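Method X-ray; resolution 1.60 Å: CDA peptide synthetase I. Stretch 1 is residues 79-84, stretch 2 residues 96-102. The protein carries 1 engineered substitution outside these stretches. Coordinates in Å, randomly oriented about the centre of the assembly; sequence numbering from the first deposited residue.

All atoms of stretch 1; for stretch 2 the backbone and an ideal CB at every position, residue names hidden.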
# COMPACT_ATOMS: atom_id res chain seq x y z
N TYR A 79 22.95 -0.09 -8.78
CA TYR A 79 22.31 0.94 -9.59
C TYR A 79 22.70 0.80 -11.06
O TYR A 79 23.89 0.77 -11.39
CB TYR A 79 22.69 2.32 -9.05
CG TYR A 79 22.24 3.50 -9.90
CD1 TYR A 79 20.92 3.64 -10.31
CD2 TYR A 79 23.15 4.48 -10.28
CE1 TYR A 79 20.52 4.72 -11.07
CE2 TYR A 79 22.76 5.56 -11.04
CZ TYR A 79 21.45 5.68 -11.43
OH TYR A 79 21.06 6.76 -12.19
N CYS A 80 21.69 0.71 -11.93
CA CYS A 80 21.90 0.48 -13.36
C CYS A 80 21.10 1.47 -14.21
O CYS A 80 19.97 1.19 -14.58
CB CYS A 80 21.49 -0.95 -13.72
SG CYS A 80 22.35 -2.24 -12.82
N PRO A 81 21.70 2.63 -14.54
CA PRO A 81 21.01 3.60 -15.39
C PRO A 81 20.51 3.00 -16.71
O PRO A 81 21.07 2.00 -17.16
CB PRO A 81 22.09 4.65 -15.66
CG PRO A 81 22.99 4.58 -14.49
CD PRO A 81 22.99 3.14 -14.04
N PRO A 82 19.47 3.59 -17.31
CA PRO A 82 19.06 3.14 -18.65
C PRO A 82 20.11 3.45 -19.70
O PRO A 82 21.08 4.15 -19.42
CB PRO A 82 17.77 3.93 -18.92
CG PRO A 82 17.32 4.42 -17.58
CD PRO A 82 18.56 4.62 -16.78
N ALA A 83 19.92 2.93 -20.91
CA ALA A 83 20.82 3.22 -22.02
C ALA A 83 20.64 4.66 -22.49
O ALA A 83 19.60 5.27 -22.23
CB ALA A 83 20.58 2.25 -23.16
N PRO A 84 21.65 5.21 -23.18
CA PRO A 84 21.52 6.56 -23.73
C PRO A 84 20.41 6.66 -24.77
O PRO A 84 20.18 5.69 -25.49
CB PRO A 84 22.89 6.81 -24.38
CG PRO A 84 23.82 5.85 -23.73
CD PRO A 84 22.99 4.64 -23.42
N UNK A 96 27.89 -4.13 -17.65
CA UNK A 96 26.86 -3.67 -16.72
C UNK A 96 25.52 -3.50 -17.43
O UNK A 96 25.42 -2.69 -18.36
CB UNK A 96 27.28 -2.35 -16.07
N UNK A 97 24.49 -4.25 -17.01
CA UNK A 97 23.21 -4.15 -17.72
C UNK A 97 22.57 -2.77 -17.61
O UNK A 97 22.72 -2.11 -16.59
CB UNK A 97 22.24 -5.20 -17.18
N UNK A 98 21.90 -2.34 -18.68
CA UNK A 98 21.09 -1.13 -18.65
C UNK A 98 19.68 -1.49 -18.17
O UNK A 98 19.16 -2.54 -18.52
CB UNK A 98 21.05 -0.46 -20.03
N UNK A 99 19.08 -0.61 -17.38
CA UNK A 99 17.67 -0.77 -17.05
C UNK A 99 16.86 -0.59 -18.32
O UNK A 99 16.95 0.46 -18.96
CB UNK A 99 17.23 0.22 -15.97
N UNK A 100 16.06 -1.60 -18.70
CA UNK A 100 15.17 -1.40 -19.84
C UNK A 100 13.96 -0.56 -19.47
O UNK A 100 13.52 -0.60 -18.32
CB UNK A 100 14.71 -2.75 -20.40
N UNK A 101 13.45 0.21 -20.42
CA UNK A 101 12.24 0.99 -20.19
C UNK A 101 11.27 0.76 -21.34
O UNK A 101 11.60 0.96 -22.51
CB UNK A 101 12.56 2.48 -20.04
N UNK A 102 10.06 0.34 -20.97
CA UNK A 102 9.03 0.02 -21.94
C UNK A 102 7.67 0.47 -21.43
O UNK A 102 7.24 0.07 -20.34
CB UNK A 102 9.02 -1.48 -22.24

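Position 96 directs its CA-to-CB bond toward stretch 1, but no atom of that stretch lies within 5.5 Å of the ideal CB. A branched or longer apolar side chain could reach the sulfur of Cys-80. The residue is Val-96, chi1 t. Its CG1 lies 4.5 Å from SG of Cys-80, a marginal apolar contact.

At position 97 the bond points sideways, and the ideal CB is 5.3 Å from SG of Cys-80. The phi of -65° and psi of 145° suit proline, though other small or apolar residues would also fit. The deposited Pro-97 brings its CG to 4.3 Å from SG of Cys-80. O of Pro-97 packs 3.3 Å from CB of Cys-80, and water 1 donates to it and to O of Pro-81.

Position 98 also points sideways. Its ideal CB is 3.7 Å from N of Ala-83 and 3.8 Å from O of Pro-81. Beyond it run Ala-83 and Pro-84, a low surface without charge. A flat, extended side chain could lie along this surface; an aromatic ring or a long aliphatic chain would suit. The residue is Tyr-98, chi1 m. CA of Ala-83 sits over one face of the ring, 3.6 Å from its centroid, in a CH-pi contact. CB of Ala-83 is 3.7 Å from CD2 of Tyr-98. O of Pro-81 lies at the ring edge, 3.2 Å from CD1 of Tyr-98.

Position 99 points toward stretch 1, with its ideal CB a tight 3.2 Å from O of Cys-80. That carbonyl is an acceptor, so a small side chain with a donor, serine or threonine, fits best; alanine would fit but leave the acceptor unused by a side chain. The residue is Thr-99, chi1 m. Its OG1 donates a very short hydrogen bond, 2.5 Å, to O of Cys-80. The backbone adds a bond from N of Thr-99 to O of Pro-81, 3.3 Å. Water 2 joins O of Thr-99 to N of Ala-83.

Position 100 points away from stretch 1, which sets no demand on its side chain. Phi of -77° permits proline, and Pro-100 is found, without contact.

Position 101 points toward stretch 1 again, with room before the ring of Pro-82. A medium apolar side chain would suit. Val-101 places CG2 4.3 Å from CG of Pro-82.

Position 102 is out of reach, so stretch 1 does not constrain it. It is Leu-102, which touches a crystal neighbour.

Stretch 2 (96-102) VPYTPVL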
# COMPACT_ATOMS: atom_id res chain seq x y z
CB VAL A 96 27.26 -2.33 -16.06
CG1 VAL A 96 26.13 -1.83 -15.18
CG2 VAL A 96 28.54 -2.48 -15.27
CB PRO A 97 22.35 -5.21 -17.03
CG PRO A 97 22.93 -5.36 -15.68
CD PRO A 97 24.41 -5.15 -15.85
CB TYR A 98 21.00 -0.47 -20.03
CG TYR A 98 22.26 0.22 -20.50
CD1 TYR A 98 22.80 1.29 -19.80
CD2 TYR A 98 22.89 -0.18 -21.67
CE1 TYR A 98 23.94 1.93 -20.25
CE2 TYR A 98 24.04 0.46 -22.12
CZ TYR A 98 24.56 1.51 -21.41
OH TYR A 98 25.69 2.15 -21.85
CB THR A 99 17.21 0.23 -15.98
OG1 THR A 99 17.83 -0.08 -14.73
CG2 THR A 99 15.69 0.18 -15.80
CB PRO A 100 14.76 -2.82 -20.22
CG PRO A 100 14.82 -3.57 -18.95
CD PRO A 100 15.94 -2.96 -18.14
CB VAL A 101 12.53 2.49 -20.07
CG1 VAL A 101 11.27 3.23 -19.66
CG2 VAL A 101 13.65 2.74 -19.06
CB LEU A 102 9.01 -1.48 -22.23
CG LEU A 102 7.87 -1.99 -23.11
CD1 LEU A 102 8.01 -1.46 -24.53
CD2 LEU A 102 7.83 -3.51 -23.10
O HOH W 1 23.45 0.75 -16.13
O HOH W 2 17.37 1.38 -21.31
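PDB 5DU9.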